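Local coordinates for protein rhamnosidase B (Bacillus sp., PDB 2OKX) that hydrolyses alpha-L-rhamnosides, releasing terminal L-rhamnose, as a glycoside hydrolase of family 78, at residues A[217-222]-A[334-339]; A[704-709]-A[730-735]; A[546-551]-A[830-835]; A[893-898]-A[923-928]; A[639-644]-A[648-653]. All coordinates share one frame; numbering follows the deposited sequence. Where two conformers were deposited one is given.

Contact 1 (A[217-222]-A[334-339]); sequences PKYAAA and GVPLAT
The phenol oxygen of Tyr219 abuts the branched end of Leu337, and this is where the two segments pack most tightly. Tyr219 OH lies 3.6 Å from Leu337 CD1; Leu337 CG and CD2 are only slightly farther off, so the oxygen faces the whole isobutyl fork. The two side chains come from opposite directions: Tyr219 has CG anti to its own N (chi1 175°), which carries the ring away from its strand and over to Leu337. Strand 219-223 belongs to one antiparallel sheet and strand 338-340 to another, within the region of rhamnosidase domain D2, a beta-rich module of the galactose-binding-like clan, and the tyrosine bridges from the first sheet to the residues leading into the second. An apolar neighbour does not meet the polar need of the hydroxyl, which is hydrogen-bonded instead to the hydroxyl of Tyr392. The Tyr392 side chain also lies against Pro336 and Leu337. On the looser side stands Pro336, partly exposed to solvent, whose CG comes no closer than 4.4 Å to Tyr219 OH. Its carbonyl oxygen accepts a hydrogen bond from Thr248.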
# COMPACT_ATOMS: atom_id res chain seq x y z
N PRO A 217 -12.81 -8.84 24.10
CA PRO A 217 -13.43 -8.02 25.15
C PRO A 217 -14.95 -8.06 25.02
O PRO A 217 -15.48 -8.22 23.92
CB PRO A 217 -12.87 -6.62 24.87
CG PRO A 217 -11.57 -6.89 24.14
CD PRO A 217 -11.96 -8.02 23.22
N LYS A 218 -15.65 -7.90 26.14
CA LYS A 218 -17.12 -7.90 26.13
C LYS A 218 -17.62 -6.91 25.09
O LYS A 218 -18.57 -7.17 24.36
CB LYS A 218 -17.67 -7.50 27.50
CG LYS A 218 -17.14 -8.30 28.70
CD LYS A 218 -17.61 -9.75 28.69
CE LYS A 218 -17.35 -10.42 30.03
NZ LYS A 218 -15.91 -10.39 30.43
N TYR A 219 -16.96 -5.75 25.03
CA TYR A 219 -17.32 -4.68 24.11
C TYR A 219 -16.09 -4.26 23.29
O TYR A 219 -15.05 -3.96 23.86
CB TYR A 219 -17.86 -3.48 24.90
CG TYR A 219 -18.17 -2.26 24.07
CD1 TYR A 219 -19.27 -2.22 23.21
CD2 TYR A 219 -17.33 -1.14 24.11
CE1 TYR A 219 -19.52 -1.11 22.42
CE2 TYR A 219 -17.58 -0.03 23.31
CZ TYR A 219 -18.67 -0.02 22.47
OH TYR A 219 -18.90 1.06 21.66
N ALA A 220 -16.22 -4.25 21.97
CA ALA A 220 -15.13 -3.83 21.08
C ALA A 220 -15.77 -3.17 19.87
O ALA A 220 -16.57 -3.79 19.17
CB ALA A 220 -14.29 -5.03 20.65
N ALA A 221 -15.42 -1.91 19.62
CA ALA A 221 -16.01 -1.20 18.51
C ALA A 221 -14.99 -0.44 17.66
O ALA A 221 -13.97 0.03 18.17
CB ALA A 221 -17.08 -0.23 19.03
N ALA A 222 -15.30 -0.34 16.37
CA ALA A 222 -14.45 0.38 15.43
C ALA A 222 -15.25 1.62 15.03
O ALA A 222 -16.39 1.51 14.56
CB ALA A 222 -14.16 -0.50 14.21
N GLY A 334 -29.34 3.96 18.00
CA GLY A 334 -28.78 2.63 17.83
C GLY A 334 -27.34 2.48 18.30
O GLY A 334 -26.93 1.40 18.72
N VAL A 335 -26.58 3.56 18.22
CA VAL A 335 -25.18 3.55 18.64
C VAL A 335 -25.09 4.13 20.06
O VAL A 335 -25.49 5.26 20.30
CB VAL A 335 -24.31 4.41 17.69
CG1 VAL A 335 -22.87 4.41 18.15
CG2 VAL A 335 -24.43 3.87 16.27
N PRO A 336 -24.55 3.34 21.01
CA PRO A 336 -24.40 3.74 22.41
C PRO A 336 -23.36 4.81 22.71
O PRO A 336 -23.02 5.04 23.87
CB PRO A 336 -24.07 2.42 23.10
CG PRO A 336 -23.24 1.73 22.07
CD PRO A 336 -24.02 1.98 20.79
N LEU A 337 -22.85 5.46 21.67
CA LEU A 337 -21.85 6.50 21.84
C LEU A 337 -22.33 7.77 21.17
O LEU A 337 -23.18 7.73 20.27
CB LEU A 337 -20.51 6.10 21.21
CG LEU A 337 -19.83 4.80 21.64
CD1 LEU A 337 -18.57 4.59 20.83
CD2 LEU A 337 -19.50 4.86 23.11
N ALA A 338 -21.78 8.90 21.60
CA ALA A 338 -22.10 10.19 21.03
C ALA A 338 -20.79 10.96 20.96
O ALA A 338 -19.84 10.63 21.66
CB ALA A 338 -23.10 10.93 21.91
N THR A 339 -20.73 11.97 20.10
CA THR A 339 -19.52 12.77 20.02
C THR A 339 -19.88 14.19 20.41
O THR A 339 -21.01 14.64 20.18
CB THR A 339 -18.90 12.74 18.61
OG1 THR A 339 -19.85 13.18 17.65
CG2 THR A 339 -18.45 11.32 18.27

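Contact 2 (A[704-709]-A[730-735]); sequences KALRDS and DLLAET
Arg707 reaches over to Asp730 and Ala733 across a pair of antiparallel helices, 696-715 and 723-739, consecutive in the chain and part of the alpha-helical glycosidase domain, an (alpha/alpha)6 barrel in family 78. The short helical segments run at 156° to each other with axes 10.6 Å apart, a wide spacing that long side chains must span. The Arg707 chain does so by leaving with CG anti to the carbonyl carbon and staying extended from CG to NE. Its NH1 ends 4.1 Å from Asp730 OD1, too far for a salt bridge, and equally close to the methyl of Ala733. Asp730 OD1 lies at the edge of the guanidinium, near its plane, though the two flat groups are turned 83° apart. A water joins them: Arg707 NE donates to it in the guanidinium plane over 3.0 Å, and the water in turn donates to Asp730 OD1 over 2.6 Å. The charges are therefore probably coupled through solvent, on the more exposed side of the interface.

The buried side is leucine. Phe725 and Ala729 lie against Leu706. Leu732 has an unusual first torsion, chi1 -145°, away from a staggered position, and packs on Asn699, Leu702 and Val703 of helix 696-715 as well. Across the contact the two leucines meet lightly, through one methyl each, Leu706 CD1 standing 4.5 Å from Leu732 CD1.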
# COMPACT_ATOMS: atom_id res chain seq x y z
N LYS A 704 20.11 17.68 -10.66
CA LYS A 704 20.18 16.46 -11.45
C LYS A 704 18.93 16.25 -12.30
O LYS A 704 19.01 15.77 -13.43
CB LYS A 704 20.41 15.24 -10.56
CG LYS A 704 20.63 13.96 -11.35
CD LYS A 704 20.75 12.74 -10.45
CE LYS A 704 20.70 11.46 -11.27
NZ LYS A 704 20.60 10.26 -10.40
N ALA A 705 17.77 16.61 -11.75
CA ALA A 705 16.51 16.46 -12.48
C ALA A 705 16.52 17.36 -13.71
O ALA A 705 16.10 16.96 -14.79
CB ALA A 705 15.34 16.82 -11.58
N LEU A 706 17.00 18.59 -13.54
CA LEU A 706 17.08 19.55 -14.63
C LEU A 706 17.97 19.00 -15.75
O LEU A 706 17.69 19.18 -16.93
CB LEU A 706 17.64 20.87 -14.12
CG LEU A 706 16.71 21.67 -13.21
CD1 LEU A 706 17.50 22.71 -12.44
CD2 LEU A 706 15.62 22.31 -14.06
N ARG A 707 19.06 18.34 -15.36
CA ARG A 707 19.98 17.77 -16.33
C ARG A 707 19.43 16.48 -16.94
O ARG A 707 19.49 16.29 -18.15
CB ARG A 707 21.34 17.53 -15.66
CG ARG A 707 22.06 18.82 -15.32
CD ARG A 707 23.22 18.61 -14.38
NE ARG A 707 23.97 19.85 -14.18
CZ ARG A 707 24.86 20.04 -13.22
NH1 ARG A 707 25.49 21.20 -13.12
NH2 ARG A 707 25.13 19.07 -12.35
N ASP A 708 18.90 15.60 -16.10
CA ASP A 708 18.33 14.35 -16.58
C ASP A 708 17.23 14.60 -17.61
O ASP A 708 17.02 13.79 -18.51
CB ASP A 708 17.75 13.54 -15.41
CG ASP A 708 18.82 12.91 -14.54
OD1 ASP A 708 18.49 12.44 -13.43
OD2 ASP A 708 20.00 12.87 -14.96
N SER A 709 16.54 15.74 -17.48
CA SER A 709 15.45 16.08 -18.39
C SER A 709 15.91 16.20 -19.84
O SER A 709 15.13 15.98 -20.77
CB SER A 709 14.80 17.40 -17.95
OG SER A 709 15.67 18.50 -18.14
N ASP A 730 23.33 24.79 -13.64
CA ASP A 730 24.66 25.29 -13.33
C ASP A 730 24.59 26.37 -12.27
O ASP A 730 25.34 26.35 -11.29
CB ASP A 730 25.33 25.85 -14.59
CG ASP A 730 25.73 24.77 -15.57
OD1 ASP A 730 24.84 24.00 -16.01
OD2 ASP A 730 26.93 24.68 -15.91
N LEU A 731 23.68 27.32 -12.46
CA LEU A 731 23.50 28.42 -11.52
C LEU A 731 23.13 27.87 -10.15
O LEU A 731 23.67 28.32 -9.13
CB LEU A 731 22.39 29.36 -12.00
CG LEU A 731 22.63 30.10 -13.32
CD1 LEU A 731 21.41 30.93 -13.67
CD2 LEU A 731 23.86 30.99 -13.20
N LEU A 732 22.23 26.90 -10.13
CA LEU A 732 21.79 26.29 -8.88
C LEU A 732 22.95 25.56 -8.21
O LEU A 732 23.22 25.75 -7.03
CB LEU A 732 20.65 25.31 -9.14
CG LEU A 732 19.55 25.21 -8.07
CD1 LEU A 732 18.72 23.96 -8.31
CD2 LEU A 732 20.17 25.17 -6.68
N ALA A 733 23.65 24.73 -8.98
CA ALA A 733 24.79 23.97 -8.45
C ALA A 733 25.83 24.90 -7.83
O ALA A 733 26.37 24.61 -6.76
CB ALA A 733 25.42 23.13 -9.56
N GLU A 734 26.12 26.00 -8.50
CA GLU A 734 27.10 26.96 -8.01
C GLU A 734 26.63 27.61 -6.71
O GLU A 734 27.40 27.74 -5.75
CB GLU A 734 27.36 28.04 -9.07
CG GLU A 734 28.49 28.99 -8.72
CD GLU A 734 28.68 30.08 -9.75
OE1 GLU A 734 29.62 30.89 -9.60
OE2 GLU A 734 27.89 30.13 -10.72
N THR A 735 25.37 28.02 -6.68
CA THR A 735 24.80 28.65 -5.50
C THR A 735 24.86 27.67 -4.33
O THR A 735 25.18 28.05 -3.20
CB THR A 735 23.34 29.06 -5.73
OG1 THR A 735 23.26 29.95 -6.86
CG2 THR A 735 22.78 29.78 -4.51
O HOH W 1 23.61 21.76 -16.47

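Contact 3 (A[546-551]-A[830-835]); sequences LNATWE and QMLRYD
Two helices of the barrel domain that lie far apart in the sequence, 544-559 and 817-833, are brought together where Leu832 meets Ala548 and Thr549. One methyl does the work: Leu832 CD1 lies 3.7 Å from Ala548 CB and 3.9 Å from Thr549 CG2, seated against both carbons. Leu832 directs its CG anti to the carbonyl carbon, and its side chain crosses that of Thr549 at about a right angle. The contact sits at the C-terminal end of helix 817-833, which a Schellman motif closes: Asp835, with positive phi, is the C-prime residue, and its N donates to Leu832 O over 2.9 Å. Asp835 also forms a salt bridge with Arg506. In helix 544-559, Thr549 OG1 is turned back to donate to Leu546 O over 2.7 Å; this carbonyl also accepts from Trp550 N, and the bond holds the rotation that presents CG2 to Leu832. Were a serine here, the missing methyl would probably leave a gap between Leu832 CD1 and the helix, with Ala548 CB as its remaining close neighbour across the contact. Thr549 packs as well on Tyr828, Pro868 and Leu872, while Leu832 and Ala548 lie on the partly exposed side.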
# COMPACT_ATOMS: atom_id res chain seq x y z
N LEU A 546 24.21 -13.51 0.48
CA LEU A 546 23.84 -12.63 -0.61
C LEU A 546 22.72 -13.26 -1.44
O LEU A 546 21.82 -12.56 -1.89
CB LEU A 546 25.06 -12.33 -1.49
CG LEU A 546 26.12 -11.45 -0.82
CD1 LEU A 546 27.31 -11.24 -1.77
CD2 LEU A 546 25.49 -10.10 -0.45
N ASN A 547 22.78 -14.58 -1.64
CA ASN A 547 21.74 -15.27 -2.41
C ASN A 547 20.38 -15.08 -1.75
O ASN A 547 19.37 -14.87 -2.42
CB ASN A 547 22.02 -16.77 -2.51
CG ASN A 547 23.23 -17.07 -3.35
OD1 ASN A 547 23.71 -16.22 -4.10
ND2 ASN A 547 23.74 -18.30 -3.24
N ALA A 548 20.37 -15.16 -0.42
CA ALA A 548 19.13 -15.00 0.33
C ALA A 548 18.63 -13.56 0.25
O ALA A 548 17.42 -13.33 0.19
CB ALA A 548 19.33 -15.41 1.78
N THR A 549 19.54 -12.59 0.24
CA THR A 549 19.12 -11.19 0.17
C THR A 549 18.50 -10.93 -1.20
O THR A 549 17.57 -10.14 -1.31
CB THR A 549 20.30 -10.19 0.41
OG1 THR A 549 21.21 -10.24 -0.70
CG2 THR A 549 21.05 -10.54 1.70
N TRP A 550 19.02 -11.59 -2.22
CA TRP A 550 18.49 -11.43 -3.58
C TRP A 550 17.09 -12.05 -3.63
O TRP A 550 16.17 -11.48 -4.22
CB TRP A 550 19.39 -12.15 -4.60
CG TRP A 550 19.06 -11.78 -6.03
CD1 TRP A 550 19.58 -10.73 -6.76
CD2 TRP A 550 18.11 -12.42 -6.89
NE1 TRP A 550 19.00 -10.69 -8.01
CE2 TRP A 550 18.10 -11.71 -8.11
CE3 TRP A 550 17.26 -13.53 -6.74
CZ2 TRP A 550 17.27 -12.08 -9.18
CZ3 TRP A 550 16.44 -13.89 -7.80
CH2 TRP A 550 16.45 -13.16 -9.00
N GLU A 551 16.95 -13.21 -3.01
CA GLU A 551 15.69 -13.93 -2.96
C GLU A 551 14.58 -13.08 -2.32
O GLU A 551 13.49 -12.95 -2.88
CB GLU A 551 15.88 -15.23 -2.18
CG GLU A 551 14.74 -16.22 -2.27
CD GLU A 551 14.53 -16.75 -3.68
OE1 GLU A 551 15.52 -17.02 -4.38
OE2 GLU A 551 13.35 -16.89 -4.08
N GLN A 830 20.53 -8.59 8.79
CA GLN A 830 19.79 -8.39 10.02
C GLN A 830 18.30 -8.68 9.80
O GLN A 830 17.60 -9.12 10.70
CB GLN A 830 19.97 -6.96 10.54
CG GLN A 830 19.16 -5.91 9.79
CD GLN A 830 19.32 -4.51 10.38
OE1 GLN A 830 19.23 -4.32 11.60
NE2 GLN A 830 19.55 -3.52 9.52
N MET A 831 17.82 -8.44 8.58
CA MET A 831 16.42 -8.72 8.25
C MET A 831 16.22 -10.23 8.28
O MET A 831 15.26 -10.73 8.86
CB MET A 831 16.08 -8.20 6.85
CG MET A 831 16.13 -6.69 6.72
SD MET A 831 15.70 -6.18 5.06
CE MET A 831 16.49 -4.57 4.98
N LEU A 832 17.15 -10.94 7.64
CA LEU A 832 17.09 -12.39 7.58
C LEU A 832 17.23 -13.03 8.97
O LEU A 832 16.71 -14.12 9.21
CB LEU A 832 18.19 -12.92 6.66
CG LEU A 832 17.96 -12.59 5.18
CD1 LEU A 832 19.24 -12.80 4.38
CD2 LEU A 832 16.83 -13.47 4.65
N ARG A 833 17.92 -12.34 9.87
CA ARG A 833 18.10 -12.86 11.22
C ARG A 833 16.73 -13.04 11.86
O ARG A 833 16.50 -13.99 12.60
CB ARG A 833 18.96 -11.91 12.06
CG ARG A 833 19.31 -12.45 13.46
CD ARG A 833 18.30 -12.01 14.52
NE ARG A 833 18.58 -12.63 15.82
CZ ARG A 833 18.24 -13.88 16.15
NH1 ARG A 833 17.60 -14.65 15.27
NH2 ARG A 833 18.54 -14.37 17.35
N TYR A 834 15.81 -12.12 11.55
CA TYR A 834 14.46 -12.19 12.10
C TYR A 834 13.49 -12.90 11.16
O TYR A 834 12.28 -12.68 11.21
CB TYR A 834 13.96 -10.77 12.43
CG TYR A 834 14.72 -10.13 13.56
CD1 TYR A 834 15.80 -9.28 13.32
CD2 TYR A 834 14.42 -10.44 14.88
CE1 TYR A 834 16.55 -8.75 14.36
CE2 TYR A 834 15.16 -9.91 15.94
CZ TYR A 834 16.23 -9.07 15.67
OH TYR A 834 16.99 -8.58 16.71
N ASP A 835 14.04 -13.76 10.31
CA ASP A 835 13.26 -14.57 9.37
C ASP A 835 12.44 -13.77 8.35
O ASP A 835 11.35 -14.19 7.96
CB ASP A 835 12.36 -15.53 10.14
CG ASP A 835 11.81 -16.65 9.26
OD1 ASP A 835 12.53 -17.09 8.34
OD2 ASP A 835 10.67 -17.09 9.50

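Contact 4 (A[893-898]-A[923-928]); sequences PQPCDL and GKLKLR
Apolar packing accounts for the whole of the direct contact, in two matched pairs: Pro893 with Leu927, and Pro895 with Leu925. Pro895 CG comes to 4.3 Å from Leu925 CD1, and Pro893 CG to 4.4 Å from Leu927 CD1. In each case the outermost carbon of a pyrrolidine ring meets a terminal leucine methyl. The leucines stand two residues apart on strand 924-932, hence on the same face of the sheet in the C-terminal domain, and the prolines are spaced likewise along the loop between strands 888-891 and 900-906. The leucines differ in pose: CG of Leu927 is anti to its backbone N (chi1 167°), whereas in Leu925 it is anti to the carbonyl carbon. Trp917 and Phe919, from the adjoining strand 912-921, extend the surface on which the prolines rest.

Hydrogen bonding shapes the loop itself. A type II' beta turn runs from Pro895 to Leu898, closed by Leu898 N donating to Pro895 O over 2.8 Å, with Cys896 at positive phi in its second position.

Charge ties the loop outward, where Asp897 forms a salt bridge with Arg825 of the helical domain.

Because the four touching side chains are wholly apolar, the loop is probably held on the sheet here by shape and exclusion of water, and not by bonds between the two segments.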
# COMPACT_ATOMS: atom_id res chain seq x y z
N PRO A 893 32.48 -7.67 -14.61
CA PRO A 893 32.34 -8.28 -13.28
C PRO A 893 33.21 -7.62 -12.21
O PRO A 893 34.28 -7.08 -12.51
CB PRO A 893 32.75 -9.73 -13.51
CG PRO A 893 32.45 -9.96 -14.97
CD PRO A 893 32.95 -8.67 -15.59
N GLN A 894 32.72 -7.64 -10.98
CA GLN A 894 33.43 -7.13 -9.81
C GLN A 894 33.20 -8.19 -8.74
O GLN A 894 32.35 -8.03 -7.86
CB GLN A 894 32.86 -5.77 -9.36
CG GLN A 894 33.13 -4.62 -10.34
CD GLN A 894 34.61 -4.40 -10.60
OE1 GLN A 894 34.99 -3.71 -11.56
NE2 GLN A 894 35.47 -4.97 -9.75
N PRO A 895 33.93 -9.31 -8.83
CA PRO A 895 33.83 -10.43 -7.89
C PRO A 895 34.04 -10.10 -6.41
O PRO A 895 33.50 -10.79 -5.54
CB PRO A 895 34.88 -11.41 -8.40
CG PRO A 895 34.94 -11.10 -9.88
CD PRO A 895 34.92 -9.61 -9.88
N CYS A 896 34.82 -9.07 -6.14
CA CYS A 896 35.11 -8.70 -4.75
C CYS A 896 35.67 -9.95 -4.08
O CYS A 896 36.67 -10.49 -4.54
CB CYS A 896 33.83 -8.23 -4.05
SG CYS A 896 33.09 -6.78 -4.81
N ASP A 897 35.03 -10.41 -3.01
CA ASP A 897 35.53 -11.61 -2.32
C ASP A 897 34.79 -12.90 -2.67
O ASP A 897 34.94 -13.90 -1.98
CB ASP A 897 35.49 -11.40 -0.80
CG ASP A 897 34.12 -10.99 -0.28
OD1 ASP A 897 34.02 -10.67 0.92
OD2 ASP A 897 33.14 -10.98 -1.07
N LEU A 898 34.02 -12.87 -3.75
CA LEU A 898 33.27 -14.05 -4.18
C LEU A 898 34.13 -14.97 -5.05
O LEU A 898 35.05 -14.51 -5.73
CB LEU A 898 32.04 -13.61 -4.97
CG LEU A 898 31.08 -12.65 -4.26
CD1 LEU A 898 29.95 -12.26 -5.21
CD2 LEU A 898 30.52 -13.32 -2.99
N GLY A 923 43.84 -15.11 -9.39
CA GLY A 923 43.83 -14.04 -10.37
C GLY A 923 43.36 -14.43 -11.76
O GLY A 923 43.56 -13.67 -12.71
N LYS A 924 42.73 -15.59 -11.88
CA LYS A 924 42.27 -16.05 -13.18
C LYS A 924 40.81 -16.49 -13.18
O LYS A 924 40.42 -17.39 -12.44
CB LYS A 924 43.16 -17.19 -13.67
CG LYS A 924 42.85 -17.67 -15.08
CD LYS A 924 43.85 -18.73 -15.51
CE LYS A 924 43.53 -19.26 -16.91
NZ LYS A 924 44.56 -20.22 -17.38
N LEU A 925 40.01 -15.84 -14.02
CA LEU A 925 38.59 -16.14 -14.13
C LEU A 925 38.22 -16.91 -15.39
O LEU A 925 38.93 -16.88 -16.39
CB LEU A 925 37.76 -14.84 -14.17
CG LEU A 925 37.35 -14.03 -12.95
CD1 LEU A 925 36.66 -12.76 -13.43
CD2 LEU A 925 36.42 -14.84 -12.06
N LYS A 926 37.08 -17.58 -15.31
CA LYS A 926 36.50 -18.29 -16.43
C LYS A 926 35.17 -17.53 -16.51
O LYS A 926 34.48 -17.40 -15.49
CB LYS A 926 36.24 -19.76 -16.10
CG LYS A 926 35.87 -20.59 -17.31
CD LYS A 926 34.91 -21.71 -16.95
CE LYS A 926 35.43 -22.58 -15.82
NZ LYS A 926 34.45 -23.65 -15.47
N LEU A 927 34.82 -17.02 -17.68
CA LEU A 927 33.59 -16.25 -17.85
C LEU A 927 32.82 -16.65 -19.10
O LEU A 927 33.40 -16.79 -20.17
CB LEU A 927 33.94 -14.75 -17.92
CG LEU A 927 32.88 -13.75 -18.39
CD1 LEU A 927 31.79 -13.63 -17.34
CD2 LEU A 927 33.53 -12.38 -18.63
N ARG A 928 31.51 -16.84 -18.95
CA ARG A 928 30.64 -17.21 -20.06
C ARG A 928 29.55 -16.14 -20.19
O ARG A 928 28.97 -15.70 -19.19
CB ARG A 928 30.00 -18.57 -19.80
CG ARG A 928 29.08 -19.07 -20.92
CD ARG A 928 28.26 -20.27 -20.45
NE ARG A 928 27.40 -20.82 -21.50
CZ ARG A 928 27.81 -21.59 -22.49
NH1 ARG A 928 29.09 -21.93 -22.59
NH2 ARG A 928 26.93 -22.04 -23.39

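Contact 5 (A[639-644]-A[648-653]); sequences EYAAHT and AFAARI
Tyr640 drives the edge of its ring into the face of Phe649 across a tight antiparallel helical hairpin, helices 627-644 and 647-665 of the (alpha/alpha)6 barrel domain. The segments' axes are 9.6 Å apart at an angle of 161°. This is a T-shaped stack: centroids are 4.9 Å apart and planes 77° from each other. The bump is the CD2-CE2 side of the tyrosine, with Tyr640 CD2 at 3.6 Å from Phe649 CD1, set off toward the rim of the ring. Phe649 is clasped from behind too, since Ile653 CB lies over its opposite face, and Ala641 CB fills the space at its edge, 4.5 Å from Phe649 CD1. Beside the rings small residues let the backbones approach: Ala641 CB meets Ala650 CB at 4.5 Å, and their CA atoms are 6.1 Å apart. With an alanine in place of Phe649, the edge of Tyr640 would probably face a gap and its ring be less firmly held on that side. Helix 595-603 covers the aromatic pair through Val597 and Leu601 on Tyr640, and Glu598 and Asn602 on Phe649. Thr644 lies one turn on, its CG2 3.7 Å above one face of the Tyr640 ring.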
# COMPACT_ATOMS: atom_id res chain seq x y z
N GLU A 639 15.12 6.82 -17.21
CA GLU A 639 15.59 5.44 -17.13
C GLU A 639 14.72 4.49 -17.95
O GLU A 639 15.23 3.55 -18.55
CB GLU A 639 15.66 5.01 -15.67
CG GLU A 639 16.83 5.67 -14.94
CD GLU A 639 16.84 5.42 -13.45
OE1 GLU A 639 17.90 5.61 -12.83
OE2 GLU A 639 15.79 5.05 -12.88
N TYR A 640 13.42 4.75 -17.99
CA TYR A 640 12.51 3.91 -18.76
C TYR A 640 12.76 4.11 -20.25
O TYR A 640 12.79 3.15 -21.03
CB TYR A 640 11.05 4.25 -18.45
CG TYR A 640 10.07 3.54 -19.35
CD1 TYR A 640 9.69 2.22 -19.12
CD2 TYR A 640 9.54 4.19 -20.47
CE1 TYR A 640 8.82 1.56 -19.98
CE2 TYR A 640 8.66 3.54 -21.34
CZ TYR A 640 8.30 2.23 -21.09
OH TYR A 640 7.42 1.60 -21.94
N ALA A 641 12.92 5.37 -20.65
CA ALA A 641 13.16 5.70 -22.05
C ALA A 641 14.47 5.08 -22.53
O ALA A 641 14.56 4.58 -23.66
CB ALA A 641 13.20 7.22 -22.23
N ALA A 642 15.49 5.10 -21.67
CA ALA A 642 16.79 4.53 -22.03
C ALA A 642 16.75 3.00 -22.03
O ALA A 642 17.39 2.36 -22.87
CB ALA A 642 17.85 5.03 -21.06
N HIS A 643 16.00 2.43 -21.10
CA HIS A 643 15.88 0.98 -20.98
C HIS A 643 15.24 0.38 -22.22
O HIS A 643 15.75 -0.59 -22.80
CB HIS A 643 15.03 0.62 -19.76
CG HIS A 643 14.81 -0.84 -19.58
ND1 HIS A 643 15.80 -1.70 -19.14
CD2 HIS A 643 13.72 -1.62 -19.79
CE1 HIS A 643 15.33 -2.93 -19.08
NE2 HIS A 643 14.06 -2.91 -19.47
N THR A 644 14.11 0.95 -22.62
CA THR A 644 13.36 0.47 -23.77
C THR A 644 13.79 1.06 -25.10
O THR A 644 13.56 0.45 -26.15
CB THR A 644 11.86 0.78 -23.60
OG1 THR A 644 11.67 2.20 -23.58
CG2 THR A 644 11.33 0.18 -22.31
N ALA A 648 9.24 7.28 -28.78
CA ALA A 648 7.86 7.74 -28.86
C ALA A 648 7.35 8.13 -27.48
O ALA A 648 6.67 9.15 -27.33
CB ALA A 648 6.98 6.64 -29.45
N PHE A 649 7.68 7.33 -26.48
CA PHE A 649 7.26 7.64 -25.12
C PHE A 649 7.93 8.92 -24.63
O PHE A 649 7.29 9.74 -23.98
CB PHE A 649 7.58 6.48 -24.16
CG PHE A 649 7.58 6.89 -22.71
CD1 PHE A 649 8.75 7.27 -22.08
CD2 PHE A 649 6.38 6.96 -22.00
CE1 PHE A 649 8.74 7.73 -20.76
CE2 PHE A 649 6.36 7.42 -20.69
CZ PHE A 649 7.55 7.80 -20.07
N ALA A 650 9.21 9.07 -24.93
CA ALA A 650 9.95 10.26 -24.51
C ALA A 650 9.27 11.51 -25.04
O ALA A 650 9.14 12.51 -24.34
CB ALA A 650 11.38 10.19 -25.02
N ALA A 651 8.83 11.45 -26.30
CA ALA A 651 8.15 12.58 -26.93
C ALA A 651 6.81 12.85 -26.26
O ALA A 651 6.46 14.01 -26.02
CB ALA A 651 7.94 12.28 -28.42
N ARG A 652 6.08 11.79 -25.93
CA ARG A 652 4.78 11.93 -25.28
C ARG A 652 4.90 12.50 -23.87
O ARG A 652 4.05 13.28 -23.45
CB ARG A 652 4.06 10.58 -25.20
CG ARG A 652 3.62 9.99 -26.53
CD ARG A 652 2.61 8.88 -26.29
NE ARG A 652 3.17 7.76 -25.53
CZ ARG A 652 3.85 6.75 -26.07
NH1 ARG A 652 4.32 5.78 -25.30
NH2 ARG A 652 4.05 6.71 -27.38
N ILE A 653 5.94 12.10 -23.15
CA ILE A 653 6.12 12.54 -21.77
C ILE A 653 6.90 13.84 -21.57
O ILE A 653 6.78 14.47 -20.52
CB ILE A 653 6.79 11.41 -20.93
CG1 ILE A 653 6.33 11.51 -19.47
CG2 ILE A 653 8.31 11.52 -21.00
CD1 ILE A 653 4.88 11.14 -19.27

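How the contacts relate
Contact 1 stands apart in the beta-rich D2 region, its centre 43 to 66 Å from the centres of the others. Contacts 2, 3 and 5 belong to the helical glycosidase domain, where contacts 2 and 5 are nested within the chain loop closed by contact 3. Contacts 2 and 5 lie near each other, nearest atoms about 6 Å apart, and helix 696-715 links them, Leu712 packing on Ala641 and Ser709 on Trp654. Contacts 3 and 4 touch directly, Leu546 CD1 against Leu898 CD2 at 4.0 Å, joining helical and C-terminal domains. In family 78 the helical barrel carries the active site; the calcium ligands Val423 and His522 belong to none of these segments.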